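Local atomic coordinates of ADP-ribosylglycohydrolase (Thermus thermophilus, PDB entry 2YZV), a protein that belongs to the all-helical ADP-ribosylglycohydrolase family and holds two magnesium ions at a site lined by aspartate and threonine side chains. Residues A[18-23]-A[53-59]; A[23-29]-A[41-47]; A[61-66]-A[132-137]; A[214-219]-A[248-252]; A[238-243]-A[271-276]. All coordinates share one frame. Residues are numbered along the deposited sequence.

Contact 1: residues A[18-23]-A[53-59]. With MG (magnesium ion), chain C.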
# COMPACT_ATOMS: atom_id res chain seq x y z
N LEU A 18 -6.60 -1.97 -0.42
CA LEU A 18 -5.56 -1.64 0.57
C LEU A 18 -6.09 -1.95 1.97
O LEU A 18 -5.45 -2.66 2.74
CB LEU A 18 -5.20 -0.16 0.45
CG LEU A 18 -4.05 0.44 1.27
CD1 LEU A 18 -3.77 1.84 0.75
CD2 LEU A 18 -4.39 0.48 2.75
N ALA A 19 -7.27 -1.41 2.28
CA ALA A 19 -7.89 -1.61 3.59
C ALA A 19 -8.30 -3.05 3.85
O ALA A 19 -8.18 -3.55 4.97
CB ALA A 19 -9.10 -0.69 3.73
N VAL A 20 -8.80 -3.72 2.81
CA VAL A 20 -9.19 -5.12 2.94
C VAL A 20 -7.96 -5.95 3.32
O VAL A 20 -8.02 -6.79 4.21
CB VAL A 20 -9.80 -5.64 1.62
CG1 VAL A 20 -9.88 -7.16 1.63
CG2 VAL A 20 -11.20 -5.05 1.43
N GLY A 21 -6.85 -5.70 2.63
CA GLY A 21 -5.62 -6.43 2.92
C GLY A 21 -5.08 -6.15 4.31
O GLY A 21 -4.58 -7.05 4.97
N ASP A 22 -5.17 -4.90 4.73
CA ASP A 22 -4.70 -4.49 6.05
C ASP A 22 -5.53 -5.22 7.11
O ASP A 22 -4.98 -5.83 8.03
CB ASP A 22 -4.84 -2.96 6.17
CG ASP A 22 -4.32 -2.41 7.50
OD1 ASP A 22 -3.72 -3.16 8.29
OD2 ASP A 22 -4.53 -1.20 7.75
N ALA A 23 -6.85 -5.17 6.97
CA ALA A 23 -7.75 -5.81 7.92
C ALA A 23 -7.53 -7.32 8.01
O ALA A 23 -7.46 -7.88 9.11
CB ALA A 23 -9.20 -5.52 7.55
N GLY A 53 -13.08 -6.75 10.05
CA GLY A 53 -13.09 -5.64 9.11
C GLY A 53 -12.38 -4.38 9.55
O GLY A 53 -12.33 -3.41 8.79
N PHE A 54 -11.83 -4.36 10.76
CA PHE A 54 -11.11 -3.18 11.22
C PHE A 54 -9.66 -3.28 10.77
O PHE A 54 -9.08 -4.36 10.72
CB PHE A 54 -11.19 -3.04 12.74
CG PHE A 54 -12.36 -2.21 13.20
CD1 PHE A 54 -13.66 -2.57 12.88
CD2 PHE A 54 -12.15 -1.06 13.95
CE1 PHE A 54 -14.75 -1.79 13.30
CE2 PHE A 54 -13.22 -0.27 14.37
CZ PHE A 54 -14.52 -0.64 14.05
N TRP A 55 -9.08 -2.14 10.42
CA TRP A 55 -7.71 -2.09 9.95
C TRP A 55 -6.74 -1.40 10.91
O TRP A 55 -7.13 -1.01 12.02
CB TRP A 55 -7.68 -1.43 8.56
CG TRP A 55 -8.85 -0.54 8.31
CD1 TRP A 55 -10.00 -0.85 7.64
CD2 TRP A 55 -9.00 0.81 8.76
NE1 TRP A 55 -10.86 0.23 7.64
CE2 TRP A 55 -10.27 1.26 8.32
CE3 TRP A 55 -8.19 1.69 9.49
CZ2 TRP A 55 -10.74 2.55 8.59
CZ3 TRP A 55 -8.66 2.97 9.76
CH2 TRP A 55 -9.93 3.39 9.31
N THR A 56 -5.50 -1.23 10.48
CA THR A 56 -4.46 -0.63 11.33
C THR A 56 -3.93 0.72 10.87
O THR A 56 -4.63 1.48 10.19
CB THR A 56 -3.27 -1.59 11.44
OG1 THR A 56 -2.56 -1.62 10.20
CG2 THR A 56 -3.76 -3.00 11.76
N ASP A 57 -2.69 1.02 11.25
CA ASP A 57 -2.07 2.29 10.89
C ASP A 57 -1.83 2.41 9.38
O ASP A 57 -1.68 3.51 8.86
CB ASP A 57 -0.75 2.48 11.65
CG ASP A 57 0.26 1.38 11.38
OD1 ASP A 57 0.74 1.27 10.24
OD2 ASP A 57 0.57 0.63 12.33
N ASP A 58 -1.79 1.27 8.69
CA ASP A 58 -1.59 1.28 7.25
C ASP A 58 -2.71 2.08 6.60
O ASP A 58 -2.47 3.06 5.89
CB ASP A 58 -1.63 -0.15 6.68
CG ASP A 58 -0.54 -1.04 7.24
OD1 ASP A 58 -0.44 -1.16 8.48
OD2 ASP A 58 0.21 -1.63 6.44
N THR A 59 -3.94 1.64 6.86
CA THR A 59 -5.10 2.30 6.30
C THR A 59 -5.31 3.69 6.90
O THR A 59 -5.73 4.62 6.19
CB THR A 59 -6.37 1.44 6.51
OG1 THR A 59 -6.17 0.14 5.92
CG2 THR A 59 -7.58 2.08 5.87
MG MG C . -0.45 -1.94 10.25
O HOH W 1 -8.89 -7.06 11.32

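Contact 2: residues A[23-29]-A[41-47]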
# COMPACT_ATOMS: atom_id res chain seq x y z
N ALA A 23 -6.85 -5.17 6.97
CA ALA A 23 -7.75 -5.81 7.92
C ALA A 23 -7.53 -7.32 8.01
O ALA A 23 -7.46 -7.88 9.11
CB ALA A 23 -9.20 -5.52 7.55
N LEU A 24 -7.44 -7.99 6.87
CA LEU A 24 -7.22 -9.43 6.86
C LEU A 24 -5.87 -9.83 7.44
O LEU A 24 -5.78 -10.72 8.28
CB LEU A 24 -7.34 -9.98 5.44
CG LEU A 24 -8.76 -10.16 4.91
CD1 LEU A 24 -8.72 -10.41 3.41
CD2 LEU A 24 -9.44 -11.32 5.63
N GLY A 25 -4.82 -9.15 6.98
CA GLY A 25 -3.47 -9.45 7.45
C GLY A 25 -3.27 -9.16 8.92
O GLY A 25 -2.50 -9.86 9.59
N ALA A 26 -3.95 -8.14 9.43
CA ALA A 26 -3.83 -7.77 10.83
C ALA A 26 -4.21 -8.93 11.75
O ALA A 26 -3.72 -9.03 12.87
CB ALA A 26 -4.72 -6.56 11.13
N GLN A 27 -5.06 -9.83 11.25
CA GLN A 27 -5.51 -10.98 12.03
C GLN A 27 -4.37 -11.91 12.41
O GLN A 27 -4.44 -12.58 13.44
CB GLN A 27 -6.58 -11.76 11.25
CG GLN A 27 -7.79 -10.91 10.90
CD GLN A 27 -8.81 -11.63 10.04
OE1 GLN A 27 -9.77 -11.03 9.56
NE2 GLN A 27 -8.62 -12.94 9.84
N VAL A 28 -3.33 -11.96 11.59
CA VAL A 28 -2.19 -12.83 11.87
C VAL A 28 -0.86 -12.11 11.93
O VAL A 28 0.19 -12.72 11.76
CB VAL A 28 -2.09 -13.96 10.83
CG1 VAL A 28 -3.27 -14.91 10.98
CG2 VAL A 28 -2.05 -13.37 9.44
N GLU A 29 -0.89 -10.81 12.18
CA GLU A 29 0.34 -10.04 12.27
C GLU A 29 1.25 -10.59 13.36
O GLU A 29 0.79 -10.85 14.48
CB GLU A 29 0.03 -8.56 12.55
CG GLU A 29 1.26 -7.74 12.92
CD GLU A 29 0.98 -6.25 12.93
OE1 GLU A 29 -0.17 -5.85 13.22
OE2 GLU A 29 1.92 -5.47 12.67
N GLU A 41 -11.20 -15.65 5.99
CA GLU A 41 -12.27 -14.68 6.15
C GLU A 41 -11.97 -13.56 7.15
O GLU A 41 -10.97 -13.61 7.87
CB GLU A 41 -13.56 -15.39 6.58
CG GLU A 41 -14.00 -16.53 5.66
CD GLU A 41 -14.11 -16.12 4.21
OE1 GLU A 41 -14.47 -14.95 3.94
OE2 GLU A 41 -13.83 -16.96 3.33
N MET A 42 -12.84 -12.55 7.18
CA MET A 42 -12.72 -11.41 8.08
C MET A 42 -13.22 -11.78 9.47
O MET A 42 -14.40 -11.60 9.79
CB MET A 42 -13.55 -10.22 7.57
CG MET A 42 -12.96 -9.51 6.38
SD MET A 42 -11.57 -8.44 6.81
CE MET A 42 -11.23 -7.73 5.18
N LYS A 43 -12.33 -12.30 10.31
CA LYS A 43 -12.71 -12.71 11.65
C LYS A 43 -12.24 -11.73 12.72
O LYS A 43 -12.68 -11.80 13.87
CB LYS A 43 -12.14 -14.10 11.94
CG LYS A 43 -12.72 -15.22 11.09
CD LYS A 43 -14.00 -15.79 11.69
CE LYS A 43 -15.13 -14.77 11.74
NZ LYS A 43 -16.36 -15.33 12.38
N GLY A 44 -11.37 -10.81 12.33
CA GLY A 44 -10.84 -9.87 13.30
C GLY A 44 -9.80 -10.62 14.11
O GLY A 44 -9.36 -11.70 13.71
N GLY A 45 -9.42 -10.07 15.26
CA GLY A 45 -8.43 -10.73 16.09
C GLY A 45 -7.05 -10.11 15.97
O GLY A 45 -6.92 -8.89 15.84
N GLY A 46 -6.02 -10.95 16.01
CA GLY A 46 -4.67 -10.45 15.93
C GLY A 46 -4.21 -9.89 17.26
O GLY A 46 -4.98 -9.87 18.22
N PRO A 47 -2.97 -9.40 17.34
CA PRO A 47 -2.40 -8.83 18.56
C PRO A 47 -3.11 -7.58 19.08
O PRO A 47 -2.84 -7.12 20.19
CB PRO A 47 -0.95 -8.56 18.17
CG PRO A 47 -1.04 -8.26 16.71
CD PRO A 47 -1.99 -9.33 16.23

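Contact 3: residues A[61-66]-A[132-137]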
# COMPACT_ATOMS: atom_id res chain seq x y z
N GLN A 61 -3.09 5.90 7.78
CA GLN A 61 -2.23 6.84 7.07
C GLN A 61 -2.70 7.06 5.64
O GLN A 61 -2.62 8.17 5.12
CB GLN A 61 -0.78 6.34 7.08
CG GLN A 61 -0.07 6.58 8.40
CD GLN A 61 1.33 6.02 8.42
OE1 GLN A 61 2.08 6.18 7.45
NE2 GLN A 61 1.70 5.37 9.51
N ALA A 62 -3.20 6.00 5.01
CA ALA A 62 -3.71 6.11 3.65
C ALA A 62 -4.88 7.09 3.63
O ALA A 62 -5.01 7.90 2.70
CB ALA A 62 -4.15 4.74 3.13
N LEU A 63 -5.72 7.03 4.66
CA LEU A 63 -6.87 7.92 4.75
C LEU A 63 -6.42 9.36 4.96
O LEU A 63 -6.99 10.29 4.39
CB LEU A 63 -7.80 7.49 5.88
CG LEU A 63 -8.55 6.17 5.65
CD1 LEU A 63 -9.33 5.78 6.89
CD2 LEU A 63 -9.49 6.33 4.46
N CYS A 64 -5.40 9.55 5.80
CA CYS A 64 -4.88 10.88 6.07
C CYS A 64 -4.31 11.49 4.80
O CYS A 64 -4.58 12.65 4.48
CB CYS A 64 -3.77 10.81 7.13
SG CYS A 64 -4.38 10.45 8.78
N LEU A 65 -3.51 10.70 4.09
CA LEU A 65 -2.91 11.15 2.84
C LEU A 65 -4.00 11.50 1.84
O LEU A 65 -3.92 12.52 1.16
CB LEU A 65 -1.99 10.07 2.26
CG LEU A 65 -1.35 10.33 0.90
CD1 LEU A 65 -0.50 11.59 0.94
CD2 LEU A 65 -0.49 9.13 0.50
N ALA A 66 -5.02 10.65 1.76
CA ALA A 66 -6.13 10.87 0.84
C ALA A 66 -6.79 12.22 1.12
O ALA A 66 -7.01 13.01 0.21
CB ALA A 66 -7.16 9.75 0.98
N MET A 132 2.56 1.02 2.27
CA MET A 132 1.23 0.72 2.79
C MET A 132 0.17 1.79 2.58
O MET A 132 -1.02 1.50 2.66
CB MET A 132 1.32 0.41 4.28
CG MET A 132 1.75 1.60 5.11
SD MET A 132 1.88 1.24 6.88
CE MET A 132 1.66 2.89 7.56
N ARG A 133 0.61 3.01 2.31
CA ARG A 133 -0.32 4.14 2.15
C ARG A 133 -0.31 4.80 0.78
O ARG A 133 -0.99 5.81 0.58
CB ARG A 133 0.04 5.20 3.20
CG ARG A 133 1.40 5.85 2.93
CD ARG A 133 1.92 6.73 4.07
NE ARG A 133 3.20 7.33 3.70
CZ ARG A 133 4.26 7.41 4.50
NH1 ARG A 133 4.20 6.94 5.74
NH2 ARG A 133 5.39 7.95 4.06
N LEU A 134 0.43 4.22 -0.16
CA LEU A 134 0.59 4.78 -1.51
C LEU A 134 -0.61 5.05 -2.44
O LEU A 134 -0.70 6.13 -3.01
CB LEU A 134 1.59 3.93 -2.29
CG LEU A 134 2.89 4.56 -2.82
CD1 LEU A 134 3.25 3.86 -4.12
CD2 LEU A 134 2.73 6.05 -3.05
N ALA A 135 -1.49 4.07 -2.61
CA ALA A 135 -2.64 4.19 -3.52
C ALA A 135 -3.28 5.57 -3.70
O ALA A 135 -3.46 6.02 -4.83
CB ALA A 135 -3.71 3.16 -3.14
N PRO A 136 -3.64 6.24 -2.60
CA PRO A 136 -4.27 7.57 -2.75
C PRO A 136 -3.49 8.53 -3.65
O PRO A 136 -4.08 9.27 -4.44
CB PRO A 136 -4.35 8.07 -1.31
CG PRO A 136 -4.56 6.80 -0.53
CD PRO A 136 -3.55 5.87 -1.18
N LEU A 137 -2.16 8.53 -3.53
CA LEU A 137 -1.34 9.41 -4.35
C LEU A 137 -1.47 9.10 -5.83
O LEU A 137 -1.62 10.01 -6.65
CB LEU A 137 0.13 9.30 -3.94
CG LEU A 137 1.12 10.09 -4.81
CD1 LEU A 137 0.79 11.58 -4.77
CD2 LEU A 137 2.53 9.85 -4.31

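Contact 4: residues A[214-219]-A[248-252]. With MG (magnesium ion), chain B.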
# COMPACT_ATOMS: atom_id res chain seq x y z
N PRO A 214 8.03 -16.24 -0.19
CA PRO A 214 8.77 -15.75 0.97
C PRO A 214 8.63 -16.72 2.14
O PRO A 214 7.66 -17.48 2.20
CB PRO A 214 8.10 -14.41 1.27
CG PRO A 214 7.53 -13.99 -0.04
CD PRO A 214 6.97 -15.29 -0.57
N GLU A 215 9.59 -16.69 3.06
CA GLU A 215 9.55 -17.55 4.23
C GLU A 215 8.70 -16.90 5.31
O GLU A 215 8.34 -17.53 6.31
CB GLU A 215 10.96 -17.81 4.76
CG GLU A 215 11.85 -18.61 3.82
CD GLU A 215 11.33 -20.02 3.57
OE1 GLU A 215 12.02 -20.78 2.86
OE2 GLU A 215 10.23 -20.36 4.07
N GLU A 216 8.39 -15.61 5.12
CA GLU A 216 7.57 -14.86 6.06
C GLU A 216 7.19 -13.52 5.43
O GLU A 216 7.70 -13.17 4.37
CB GLU A 216 8.31 -14.60 7.37
CG GLU A 216 9.22 -13.38 7.38
CD GLU A 216 10.49 -13.57 6.57
OE1 GLU A 216 11.30 -12.62 6.51
OE2 GLU A 216 10.68 -14.66 5.99
N GLY A 217 6.27 -12.80 6.06
CA GLY A 217 5.87 -11.50 5.54
C GLY A 217 6.87 -10.49 6.08
O GLY A 217 6.84 -10.19 7.27
N PRO A 218 7.77 -9.95 5.24
CA PRO A 218 8.79 -8.98 5.66
C PRO A 218 8.31 -7.57 5.95
O PRO A 218 7.32 -7.11 5.37
CB PRO A 218 9.79 -8.98 4.49
CG PRO A 218 9.39 -10.17 3.63
CD PRO A 218 7.91 -10.24 3.80
N GLY A 219 9.04 -6.89 6.83
CA GLY A 219 8.73 -5.51 7.17
C GLY A 219 9.64 -4.60 6.36
O GLY A 219 9.37 -3.41 6.21
N LEU A 248 1.41 -15.61 4.88
CA LEU A 248 2.86 -15.62 5.01
C LEU A 248 3.15 -15.23 6.45
O LEU A 248 4.25 -15.42 6.95
CB LEU A 248 3.51 -14.60 4.09
CG LEU A 248 3.47 -14.86 2.59
CD1 LEU A 248 4.05 -13.65 1.87
CD2 LEU A 248 4.26 -16.12 2.25
N GLY A 249 2.14 -14.66 7.11
CA GLY A 249 2.31 -14.23 8.48
C GLY A 249 3.24 -13.03 8.57
O GLY A 249 3.36 -12.26 7.61
N GLY A 250 3.90 -12.87 9.71
CA GLY A 250 4.81 -11.75 9.87
C GLY A 250 4.06 -10.43 9.78
O GLY A 250 3.03 -10.25 10.43
N ASP A 251 4.58 -9.50 8.98
CA ASP A 251 3.96 -8.19 8.81
C ASP A 251 2.85 -8.35 7.77
O ASP A 251 2.84 -7.66 6.75
CB ASP A 251 5.01 -7.17 8.36
CG ASP A 251 4.59 -5.75 8.65
OD1 ASP A 251 3.88 -5.52 9.65
OD2 ASP A 251 5.00 -4.84 7.89
N ALA A 252 1.93 -9.25 8.06
CA ALA A 252 0.83 -9.57 7.16
C ALA A 252 -0.14 -8.44 6.83
O ALA A 252 -0.71 -8.42 5.74
CB ALA A 252 0.05 -10.76 7.72
MG MG B . 2.46 -3.74 9.41

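Contact 5: residues A[238-243]-A[271-276]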
# COMPACT_ATOMS: atom_id res chain seq x y z
N PHE A 238 -8.30 -12.00 -7.10
CA PHE A 238 -8.03 -11.19 -5.91
C PHE A 238 -8.00 -12.01 -4.63
O PHE A 238 -7.04 -11.95 -3.85
CB PHE A 238 -9.08 -10.09 -5.77
CG PHE A 238 -8.75 -9.09 -4.69
CD1 PHE A 238 -8.07 -7.92 -4.99
CD2 PHE A 238 -9.12 -9.34 -3.37
CE1 PHE A 238 -7.76 -7.00 -4.00
CE2 PHE A 238 -8.80 -8.43 -2.36
CZ PHE A 238 -8.12 -7.25 -2.68
N GLU A 239 -9.05 -12.79 -4.41
CA GLU A 239 -9.17 -13.61 -3.21
C GLU A 239 -8.01 -14.58 -3.00
O GLU A 239 -7.41 -14.62 -1.93
CB GLU A 239 -10.49 -14.38 -3.23
CG GLU A 239 -10.78 -15.16 -1.96
CD GLU A 239 -12.16 -15.80 -1.97
OE1 GLU A 239 -12.56 -16.36 -0.93
OE2 GLU A 239 -12.83 -15.73 -3.02
N GLU A 240 -7.69 -15.36 -4.03
CA GLU A 240 -6.61 -16.33 -3.91
C GLU A 240 -5.27 -15.67 -3.60
O GLU A 240 -4.52 -16.15 -2.74
CB GLU A 240 -6.49 -17.17 -5.17
CG GLU A 240 -5.41 -18.24 -5.08
CD GLU A 240 -5.43 -19.21 -6.23
OE1 GLU A 240 -5.40 -18.76 -7.40
OE2 GLU A 240 -5.47 -20.43 -5.97
N GLY A 241 -4.97 -14.58 -4.29
CA GLY A 241 -3.71 -13.88 -4.06
C GLY A 241 -3.68 -13.27 -2.67
O GLY A 241 -2.64 -13.29 -2.01
N MET A 242 -4.80 -12.73 -2.22
CA MET A 242 -4.86 -12.13 -0.89
C MET A 242 -4.59 -13.17 0.20
O MET A 242 -3.87 -12.90 1.16
CB MET A 242 -6.22 -11.47 -0.65
CG MET A 242 -6.33 -10.80 0.72
SD MET A 242 -5.11 -9.47 0.98
CE MET A 242 -5.84 -8.17 -0.01
N ARG A 243 -5.19 -14.35 0.05
CA ARG A 243 -4.96 -15.40 1.04
C ARG A 243 -3.49 -15.82 1.04
O ARG A 243 -2.92 -16.10 2.09
CB ARG A 243 -5.88 -16.59 0.78
CG ARG A 243 -7.31 -16.32 1.23
CD ARG A 243 -8.27 -17.39 0.78
NE ARG A 243 -9.62 -17.12 1.27
CZ ARG A 243 -10.72 -17.70 0.81
NH1 ARG A 243 -10.63 -18.60 -0.16
NH2 ARG A 243 -11.90 -17.40 1.33
N ALA A 271 -14.26 -7.45 -8.25
CA ALA A 271 -13.63 -8.75 -8.08
C ALA A 271 -13.28 -9.07 -6.63
O ALA A 271 -12.90 -10.21 -6.32
CB ALA A 271 -12.39 -8.84 -8.96
N ILE A 272 -13.38 -8.08 -5.75
CA ILE A 272 -13.08 -8.30 -4.34
C ILE A 272 -14.30 -8.93 -3.67
O ILE A 272 -15.43 -8.45 -3.85
CB ILE A 272 -12.75 -6.97 -3.63
CG1 ILE A 272 -11.54 -6.31 -4.30
CG2 ILE A 272 -12.49 -7.23 -2.15
CD1 ILE A 272 -11.14 -4.97 -3.69
N PRO A 273 -14.11 -10.02 -2.91
CA PRO A 273 -15.23 -10.69 -2.23
C PRO A 273 -16.17 -9.71 -1.54
O PRO A 273 -15.74 -8.90 -0.71
CB PRO A 273 -14.52 -11.61 -1.24
CG PRO A 273 -13.31 -12.03 -2.01
CD PRO A 273 -12.84 -10.72 -2.64
N GLY A 274 -17.45 -9.78 -1.90
CA GLY A 274 -18.43 -8.89 -1.31
C GLY A 274 -18.48 -8.93 0.20
O GLY A 274 -18.64 -7.89 0.85
N ARG A 275 -18.35 -10.12 0.78
CA ARG A 275 -18.40 -10.25 2.23
C ARG A 275 -17.24 -9.51 2.91
O ARG A 275 -17.39 -9.04 4.04
CB ARG A 275 -18.41 -11.73 2.64
CG ARG A 275 -17.21 -12.53 2.18
CD ARG A 275 -17.39 -14.00 2.53
NE ARG A 275 -16.21 -14.79 2.17
CZ ARG A 275 -15.83 -15.05 0.92
NH1 ARG A 275 -16.53 -14.58 -0.10
NH2 ARG A 275 -14.74 -15.77 0.70
N TRP A 276 -16.10 -9.43 2.24
CA TRP A 276 -14.96 -8.71 2.80
C TRP A 276 -15.26 -7.22 2.81
O TRP A 276 -15.00 -6.52 3.80
CB TRP A 276 -13.68 -8.98 1.99
CG TRP A 276 -13.10 -10.36 2.19
CD1 TRP A 276 -13.55 -11.32 3.06
CD2 TRP A 276 -11.97 -10.93 1.51
NE1 TRP A 276 -12.76 -12.44 2.96
CE2 TRP A 276 -11.79 -12.23 2.03
CE3 TRP A 276 -11.09 -10.46 0.53
CZ2 TRP A 276 -10.76 -13.08 1.58
CZ3 TRP A 276 -10.06 -11.30 0.09
CH2 TRP A 276 -9.91 -12.59 0.62
O HOH W 2 -11.52 -12.72 -6.14

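Contact 1: residues A[18-23]-A[53-59]
The carboxylate of D22 ties the helix that carries 18-23 to the start of the next one. OD2 of D22 accepts three bonds: from T56 N at 2.9 Å, from T59 N at 3.0 Å and from T59 OG1 at 2.8 Å. One oxygen thus holds the backbone on each side of the helix start at D57. OD1 of D22 lies 2.7 Å from T56 OG1. D22 thus lies directly behind T56, a metal ligand. The T56 hydroxyl and OD1 of D58 bind a magnesium ion, at 2.1 Å from T56 OG1 and 1.9 Å from D58 OD1. D253 completes the protein ligands of this ion. T56 is also the N-cap of the helix, and D58 N gives its OG1 a weak capping bond of 3.4 Å. OD2 of D58 turns to T254. Further along, a water donates to A23 O and F54 O, 2.8 Å from each. CB of A23 rests on F54 O at 3.4 Å. CB of A19 packs on CD1 of W55 at 4.0 Å, and CD2 of L18 reaches OG1 of T59 at 3.7 Å. The indole nitrogen of W55 bonds to the carbonyl of H281. The contact is buried where helices 4-26 and 57-72 meet. Helix 252-267 touches L18, D22 and D58, and M286 of helix 283-298 touches A19, W55 and T59.

Contact 2: residues A[23-29]-A[41-47]
The side-chain amide of Q27 satisfies three backbone groups of 41-47. NE2 of Q27 donates to E41 O at 3.1 Å. OE1 of Q27 accepts from K43 N at 3.0 Å and, weakly, from G44 N at 3.2 Å. E41 O and K43 N flank M42, the centre of an inverse gamma turn, so one amide holds both ends of the turn. The carboxylate of E41 is paired outside the two segments: OE1 with R275 and W276, OE2 with R243. At the other end the two segments run close without such bonds. CA of G46 makes a CA-H...O contact with A26 O at 3.5 Å and lies 3.3 Å from Q27 O. A side chain on G46 would run into A26 O. CD of P47 sits 3.6 Å from E29 O, at the last residue of the type I turn A26 to E29. The apolar part centres on M42, whose CE meets CG of L24 at 3.5 Å and CB of A23 at 3.8 Å. The contact lays the loop before helix 57-72 along the C-terminal end of helix 4-26. W276 of helix 274-279 touches L24 and M42, while V28 and E29 touch helix 252-267.

Contact 3: residues A[61-66]-A[132-137]
Q61, R133 and L65 have the most surface buried in this contact. Q61 and R133 form its one cross-segment hydrogen bond: NH1 of R133 donates to OE1 of Q61 at 2.8 Å. The amide oxygen lies near the guanidinium plane, at its edge. NH2 of R133 bonds to A154 and T158, so the arginine links three parts of the chain. On the other side of the Q61 amide, NE2 is 3.2 Å from CE of M132. The CB of R133 approaches A62 N at 3.8 Å, where the two backbones come closest, with CA atoms 4.2 Å apart. L65 extends its CD2 to R133 O at 3.4 Å. This buried carbonyl has no polar partner in the model. CD2 of L65 also brushes CB of L137 at 4.5 Å. P136 packs beside the alanines, with CG 3.4 Å from A62 O and CB 4.0 Å from CB of A66. The small alanines let the proline ring come close to helix 57-72. The contact packs the first residues of helix 135-141 against that helix. It lies deep in the fold. F15 of helix 4-26 and L293 of helix 283-298 both touch A66 and P136, and Y83 of helix 76-89 touches L65 and R133.

Contact 4: residues A[214-219]-A[248-252]
L248 begins the segment with the largest covered surface. Its CD1 meets CG of P214 at 4.0 Å, and its CD2 is 3.7 Å from P214 O. The carbonyl O of L248 takes a weak hydrogen bond from G217 N at 3.4 Å and a CA-H...O contact from CA of E216 at 3.5 Å. G249 leaves the helical conformation with positive phi. Its O makes a CA-H...O contact with CA of G217 at 3.3 Å. G250, also at positive phi, brings its CA to 3.6 Å from G217 O. A CB on G217 or on G250 would clash across the contact, so glycines let the two backbones meet. D251 N then donates to G217 O at 2.9 Å, nearly straight. OD1 of D251 binds magnesium at 2.3 Å, with D253 and T254 completing the protein ligands, and OD2 bonds to N128. D251 precedes helix 252-267, which A252 opens. The contact joins the loop before helix 221-234 to the one between helices 238-246 and 252-267. A227 and W230 of helix 221-234 pack on P214 and L248.

Contact 5: residues A[238-243]-A[271-276]
The apolar packing centres on F238 and W276. CG1 of I272 stands over the F238 ring face, a CH-pi contact with CG1 3.7 Å from the F238 ring centroid. CD of P273 lies 4.0 Å from CD2 of F238. At the ring edge, CE2 of F238 meets CZ3 of W276 at 4.0 Å. The indole of W276 also takes CG of M242 at 3.8 Å from its CZ3 and CG of E239 at 3.7 Å from its CH2. W276 is a knob in a hole formed by F238, E239, M242 and R243. This single knob-into-hole fit sets helix 274-279 against helix 238-246 in an all-helical fold. V20 and L24 of helix 4-26 also touch W276, and A263 and Y267 of helix 252-267 touch F238.

The charged interactions lie toward the surface. E239, R243 and R275 form a salt-bridge network. OE1 of E239 is 2.8 Å from NH2 of R275, with a weak hydrogen bond, and 2.6 Å from NH2 of R243. The position of this oxygen is less certain, since it crowds R243. The two arginines come within 3.3 Å of each other, NH2 to NH2. E41 offsets their charge by salt bridges to both, and it also accepts from NE1 of W276.

A water bridges the backbones, accepting from E239 N at 3.0 Å and donating to A271 O at 2.9 Å.

Overall arrangement
Contact 1 supplies T56 and D58 to one magnesium ion and contact 4 supplies D251 to the other; D253 binds both. The contact centres are about 16 Å apart, their nearest atoms about 4 Å. Contacts 2 and 3 border the metal site: the side chain of E29 is about 4 Å from a magnesium ion, that of M132 about 5 Å. Contact 2 shares A23 with contact 1 and meets contact 4, where CB of A252 lies 3.3 Å from G25 O. Contact 5 is remote from the metals, with M242 about 13 Å away. E41 links it to contact 2 through OE1 to R275 NE at 2.5 Å and OE2 to R243 NH2 at 2.8 Å.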